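ATP-dependent Clp protease proteolytic subunit (Plasmodium falciparum, PDB 4GM2) forms heptameric rings as an inactive, peptidase S14-family subunit of the caseinolytic protease complex of the Plasmodium falciparum apicoplast. Local coordinates at residues D84-V89 and I163-K168; D90-I95 and C112-S117. All blocks are in the same frame, centred on the assembly; numbering follows the deposited sequence.

Interaction 1 (D84-V89 and I163-K168)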
loop_
_atom_site.group_PDB
_atom_site.type_symbol
_atom_site.label_atom_id
_atom_site.label_comp_id
_atom_site.label_asym_id
_atom_site.label_seq_id
_atom_site.Cartn_x
_atom_site.Cartn_y
_atom_site.Cartn_z
ATOM N N ASP A 84 23.151 -2.526 -20.399
ATOM C CA ASP A 84 22.829 -2.681 -18.983
ATOM C C ASP A 84 23.742 -3.700 -18.323
ATOM O O ASP A 84 24.271 -3.452 -17.240
ATOM C CB ASP A 84 21.368 -3.096 -18.788
ATOM C CG ASP A 84 20.408 -1.919 -18.817
ATOM O OD1 ASP A 84 20.871 -0.759 -18.902
ATOM O OD2 ASP A 84 19.181 -2.159 -18.749
ATOM N N VAL A 85 23.925 -4.844 -18.982
ATOM C CA VAL A 85 24.800 -5.889 -18.462
ATOM C C VAL A 85 26.272 -5.479 -18.585
ATOM O O VAL A 85 27.071 -5.799 -17.705
ATOM C CB VAL A 85 24.492 -7.283 -19.070
ATOM C CG1 VAL A 85 25.039 -7.418 -20.480
ATOM C CG2 VAL A 85 25.054 -8.385 -18.191
ATOM N N ILE A 86 26.619 -4.757 -19.655
ATOM C CA ILE A 86 27.965 -4.188 -19.799
ATOM C C ILE A 86 28.238 -3.242 -18.633
ATOM O O ILE A 86 29.347 -3.217 -18.082
ATOM C CB ILE A 86 28.168 -3.441 -21.142
ATOM C CG1 ILE A 86 28.239 -4.427 -22.315
ATOM C CG2 ILE A 86 29.455 -2.621 -21.117
ATOM C CD1 ILE A 86 28.083 -3.781 -23.681
ATOM N N SER A 87 27.220 -2.467 -18.266
ATOM C CA SER A 87 27.313 -1.587 -17.113
ATOM C C SER A 87 27.510 -2.343 -15.811
ATOM O O SER A 87 28.331 -1.932 -15.000
ATOM C CB SER A 87 26.100 -0.680 -17.009
ATOM O OG SER A 87 26.372 0.537 -17.664
ATOM N N ILE A 88 26.770 -3.437 -15.625
ATOM C CA ILE A 88 26.867 -4.247 -14.407
ATOM C C ILE A 88 28.257 -4.873 -14.248
ATOM O O ILE A 88 28.891 -4.735 -13.193
ATOM C CB ILE A 88 25.771 -5.336 -14.343
ATOM C CG1 ILE A 88 24.380 -4.698 -14.243
ATOM C CG2 ILE A 88 25.999 -6.261 -13.157
ATOM C CD1 ILE A 88 23.246 -5.612 -14.657
ATOM N N VAL A 89 28.731 -5.552 -15.293
ATOM C CA VAL A 89 30.054 -6.184 -15.253
ATOM C C VAL A 89 31.160 -5.132 -15.080
ATOM O O VAL A 89 32.203 -5.416 -14.501
ATOM C CB VAL A 89 30.297 -7.169 -16.435
ATOM C CG1 VAL A 89 29.758 -6.614 -17.733
ATOM C CG2 VAL A 89 31.771 -7.513 -16.592
ATOM N N ILE A 163 31.701 -8.952 -27.283
ATOM C CA ILE A 163 32.680 -9.947 -27.734
ATOM C C ILE A 163 33.914 -9.916 -26.830
ATOM O O ILE A 163 34.461 -10.960 -26.483
ATOM C CB ILE A 163 33.080 -9.744 -29.214
ATOM C CG1 ILE A 163 31.888 -10.038 -30.136
ATOM C CG2 ILE A 163 34.256 -10.639 -29.587
ATOM C CD1 ILE A 163 32.121 -9.699 -31.596
ATOM N N GLU A 164 34.320 -8.709 -26.436
ATOM C CA GLU A 164 35.502 -8.483 -25.604
ATOM C C GLU A 164 35.348 -9.091 -24.207
ATOM O O GLU A 164 36.266 -9.738 -23.697
ATOM C CB GLU A 164 35.772 -6.982 -25.502
ATOM C CG GLU A 164 37.236 -6.603 -25.377
ATOM C CD GLU A 164 37.503 -5.174 -25.819
ATOM O OE1 GLU A 164 38.062 -4.405 -25.009
ATOM O OE2 GLU A 164 37.154 -4.816 -26.971
ATOM N N ILE A 165 34.182 -8.877 -23.602
ATOM C CA ILE A 165 33.855 -9.425 -22.287
ATOM C C ILE A 165 33.832 -10.959 -22.309
ATOM O O ILE A 165 34.481 -11.600 -21.482
ATOM C CB ILE A 165 32.515 -8.852 -21.764
ATOM C CG1 ILE A 165 32.651 -7.344 -21.510
ATOM C CG2 ILE A 165 32.052 -9.577 -20.506
ATOM C CD1 ILE A 165 31.339 -6.610 -21.318
ATOM N N ILE A 166 33.103 -11.543 -23.262
ATOM C CA ILE A 166 32.985 -12.998 -23.359
ATOM C C ILE A 166 34.335 -13.646 -23.675
ATOM O O ILE A 166 34.679 -14.687 -23.104
ATOM C CB ILE A 166 31.916 -13.423 -24.386
ATOM C CG1 ILE A 166 30.546 -12.883 -23.976
ATOM C CG2 ILE A 166 31.855 -14.943 -24.510
ATOM C CD1 ILE A 166 29.504 -12.927 -25.073
ATOM N N SER A 167 35.098 -13.020 -24.570
ATOM C CA SER A 167 36.449 -13.484 -24.898
ATOM C C SER A 167 37.366 -13.518 -23.675
ATOM O O SER A 167 38.143 -14.461 -23.514
ATOM C CB SER A 167 37.074 -12.616 -25.986
ATOM O OG SER A 167 36.332 -12.705 -27.186
ATOM N N LYS A 168 37.266 -12.493 -22.828
ATOM C CA LYS A 168 38.061 -12.412 -21.605
ATOM C C LYS A 168 37.629 -13.453 -20.574
ATOM O O LYS A 168 38.474 -14.122 -19.978
ATOM C CB LYS A 168 37.997 -11.006 -20.998
ATOM C CG LYS A 168 39.141 -10.699 -20.035
ATOM C CD LYS A 168 38.922 -9.415 -19.242
ATOM C CE LYS A 168 38.105 -9.659 -17.979
ATOM N NZ LYS A 168 37.946 -8.426 -17.157
#
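The carbonyl oxygen of Ile-163 is gripped twice by Ser-167, a turn further along the helix that presents Ile-165 to helix 81-94. Ser-167 OG donates to Ile-163 O over 2.7 Å and sits above the carbonyl plane, while Ser-167 N reaches the same oxygen over 2.9 Å from the opposite face. Ser-167 itself faces away from helix 81-94, against Thr-174 and Ile-177. The cross-helix work falls to Ile-165. Its CG1 stands anti to the carbonyl carbon (chi1 -66°), and a nearly straight chi2 of 166° drives CD1 outward. That methyl lies 3.9 Å from Ile-86 CG1. Val-89, three residues on from Ile-86, also faces Ile-165, but the place of its CG1 is uncertain because the model sets that atom too close to Val-85 O. Helix 148-170 matches the long handle helix of ClpP proteins, and here its C-terminal part rests on the globular head, where the nearest pair of CA atoms across the two segments is Ile-86 CA and Ile-165 CA, 8.3 Å apart. Ile-86 also packs on Asn-128 of a neighbouring subunit. Ser-117 touches both Val-89 and Ile-165.

Interaction 2 (D90-I95 and C112-S117); sequences DVINYI and CILASS
Ile-92 lies over Leu-114 and the backbone of Ser-117, one branch on a side chain and the other on a carbonyl. Its CD1 meets Leu-114 CD1 at 4.1 Å, the two side chains crossing at about a right angle, so the overlap is between methyl ends and not along their length. The shorter branch, CG2, is 4.0 Å from Ser-117 O, a van der Waals approach to a carbonyl oxygen. A chi1 of -73° sends the two branches apart, CG1 anti to the carbonyl carbon and CG2 anti to the backbone N, and an extended chi2 carries CD1 to Leu-114. Leu-114 leaves its backbone along the flank of the contact, and only its tip swings in to CD1 of Ile-92. Helix 81-94 links the adjacent parallel strands 61-67 and 99-103, a beta-alpha-beta crossover in the ClpP/crotonase-type fold, and helix 110-116 follows the second of these strands. Leu-114 also packs on Leu-63 and Ile-65 of strand 61-67, while Leu-49 of helix 39-55 covers Ile-92 as well. Two serine hydroxyls converge on Ile-113 O. Ser-116 OG donates to Ile-113 O at 2.8 Å and Ser-117 OG donates to the same oxygen at 2.7 Å, from opposite faces of the carbonyl plane. Ser-116 OG is tilted 34° from that plane; Ser-117 OG stands above it, 37° out and not on a lone pair. Both serine hydroxyls also bond Asn-169 ND2, tying this buried polar turn to helix 148-170. Ser-117 N bonds Leu-114 O at 3.1 Å, a link from one residue to the third before it.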
loop_
_atom_site.group_PDB
_atom_site.type_symbol
_atom_site.label_atom_id
_atom_site.label_comp_id
_atom_site.label_asym_id
_atom_site.label_seq_id
_atom_site.Cartn_x
_atom_site.Cartn_y
_atom_site.Cartn_z
ATOM N N ASP A 90 30.913 -3.910 -15.537
ATOM C CA ASP A 90 31.825 -2.807 -15.257
ATOM C C ASP A 90 31.895 -2.451 -13.776
ATOM O O ASP A 90 32.985 -2.180 -13.269
ATOM C CB ASP A 90 31.473 -1.568 -16.081
ATOM C CG ASP A 90 32.313 -1.443 -17.337
ATOM O OD1 ASP A 90 33.102 -2.368 -17.628
ATOM O OD2 ASP A 90 32.182 -0.418 -18.036
ATOM N N VAL A 91 30.754 -2.446 -13.079
ATOM C CA VAL A 91 30.777 -2.113 -11.651
ATOM C C VAL A 91 31.335 -3.284 -10.841
ATOM O O VAL A 91 32.036 -3.071 -9.844
ATOM C CB VAL A 91 29.436 -1.565 -11.075
ATOM C CG1 VAL A 91 28.508 -1.081 -12.175
ATOM C CG2 VAL A 91 28.734 -2.577 -10.187
ATOM N N ILE A 92 31.047 -4.506 -11.292
ATOM C CA ILE A 92 31.626 -5.714 -10.705
ATOM C C ILE A 92 33.150 -5.641 -10.773
ATOM O O ILE A 92 33.846 -6.026 -9.827
ATOM C CB ILE A 92 31.107 -6.992 -11.407
ATOM C CG1 ILE A 92 29.646 -7.262 -11.012
ATOM C CG2 ILE A 92 31.982 -8.195 -11.074
ATOM C CD1 ILE A 92 28.963 -8.345 -11.820
ATOM N N ASN A 93 33.659 -5.125 -11.889
ATOM C CA ASN A 93 35.095 -4.985 -12.088
ATOM C C ASN A 93 35.727 -3.830 -11.303
ATOM O O ASN A 93 36.916 -3.875 -10.997
ATOM C CB ASN A 93 35.425 -4.864 -13.580
ATOM C CG ASN A 93 35.247 -6.175 -14.334
ATOM O OD1 ASN A 93 35.154 -7.248 -13.740
ATOM N ND2 ASN A 93 35.208 -6.088 -15.658
ATOM N N TYR A 94 34.942 -2.800 -10.984
ATOM C CA TYR A 94 35.458 -1.654 -10.220
ATOM C C TYR A 94 35.537 -1.955 -8.732
ATOM O O TYR A 94 36.570 -1.705 -8.120
ATOM C CB TYR A 94 34.629 -0.378 -10.443
ATOM C CG TYR A 94 34.912 0.729 -9.433
ATOM O OH TYR A 94 32.018 3.628 -7.059
ATOM N N ILE A 95 34.450 -2.479 -8.161
ATOM C CA ILE A 95 34.354 -2.677 -6.711
ATOM C C ILE A 95 35.379 -3.682 -6.186
ATOM O O ILE A 95 35.794 -4.592 -6.910
ATOM C CB ILE A 95 32.928 -3.067 -6.243
ATOM C CG1 ILE A 95 32.489 -4.413 -6.827
ATOM C CG2 ILE A 95 31.932 -1.959 -6.557
ATOM C CD1 ILE A 95 31.293 -5.015 -6.121
ATOM N N CYS A 112 23.815 -14.908 -19.217
ATOM C CA CYS A 112 24.983 -15.781 -19.369
ATOM C C CYS A 112 26.285 -14.980 -19.289
ATOM O O CYS A 112 27.247 -15.415 -18.650
ATOM C CB CYS A 112 24.914 -16.557 -20.683
ATOM S SG CYS A 112 26.238 -17.764 -20.920
ATOM N N ILE A 113 26.304 -13.819 -19.941
ATOM C CA ILE A 113 27.422 -12.878 -19.851
ATOM C C ILE A 113 27.665 -12.510 -18.388
ATOM O O ILE A 113 28.802 -12.543 -17.898
ATOM C CB ILE A 113 27.134 -11.595 -20.667
ATOM C CG1 ILE A 113 27.047 -11.921 -22.160
ATOM C CG2 ILE A 113 28.193 -10.530 -20.407
ATOM C CD1 ILE A 113 26.355 -10.858 -22.984
ATOM N N LEU A 114 26.579 -12.176 -17.699
ATOM C CA LEU A 114 26.628 -11.818 -16.291
ATOM C C LEU A 114 27.208 -12.941 -15.438
ATOM O O LEU A 114 28.097 -12.699 -14.624
ATOM C CB LEU A 114 25.236 -11.431 -15.791
ATOM C CG LEU A 114 25.187 -10.733 -14.435
ATOM C CD1 LEU A 114 26.091 -9.508 -14.434
ATOM C CD2 LEU A 114 23.754 -10.359 -14.092
ATOM N N ALA A 115 26.711 -14.160 -15.638
ATOM C CA ALA A 115 27.194 -15.327 -14.901
ATOM C C ALA A 115 28.703 -15.569 -15.077
ATOM O O ALA A 115 29.415 -15.828 -14.104
ATOM C CB ALA A 115 26.396 -16.565 -15.283
ATOM N N SER A 116 29.184 -15.466 -16.314
ATOM C CA SER A 116 30.599 -15.683 -16.619
ATOM C C SER A 116 31.492 -14.542 -16.124
ATOM O O SER A 116 32.722 -14.630 -16.197
ATOM C CB SER A 116 30.793 -15.859 -18.126
ATOM O OG SER A 116 30.416 -14.677 -18.819
ATOM N N SER A 117 30.873 -13.472 -15.633
ATOM C CA SER A 117 31.616 -12.288 -15.223
ATOM C C SER A 117 32.040 -12.340 -13.755
ATOM O O SER A 117 32.744 -11.452 -13.279
ATOM C CB SER A 117 30.821 -11.020 -15.535
ATOM O OG SER A 117 30.678 -10.850 -16.940
#

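How the interactions relate
Interactions 1 and 2 use successive turns of helix 81-94, and their centres are 7 Å apart. Segment 112-117 joins them: Leu-114 CD1 approaches Ile-88 CG2 at 3.5 Å, and Ser-117 OG lies 3.5 Å from Val-89 CG2. The same segment also meets the second helix of interaction 1, since Ile-113 packs on Ile-165 and Ile-166, so three helices share one hydrophobic core. In active ClpP relatives the helix equivalent to 110-116 begins next to the nucleophilic serine; this subunit is inactive, and both contacts are best read as core packing. Each also borders a neighbouring subunit, whose Asn-128 ND2 hydrogen-bonds Asp-90 OD1.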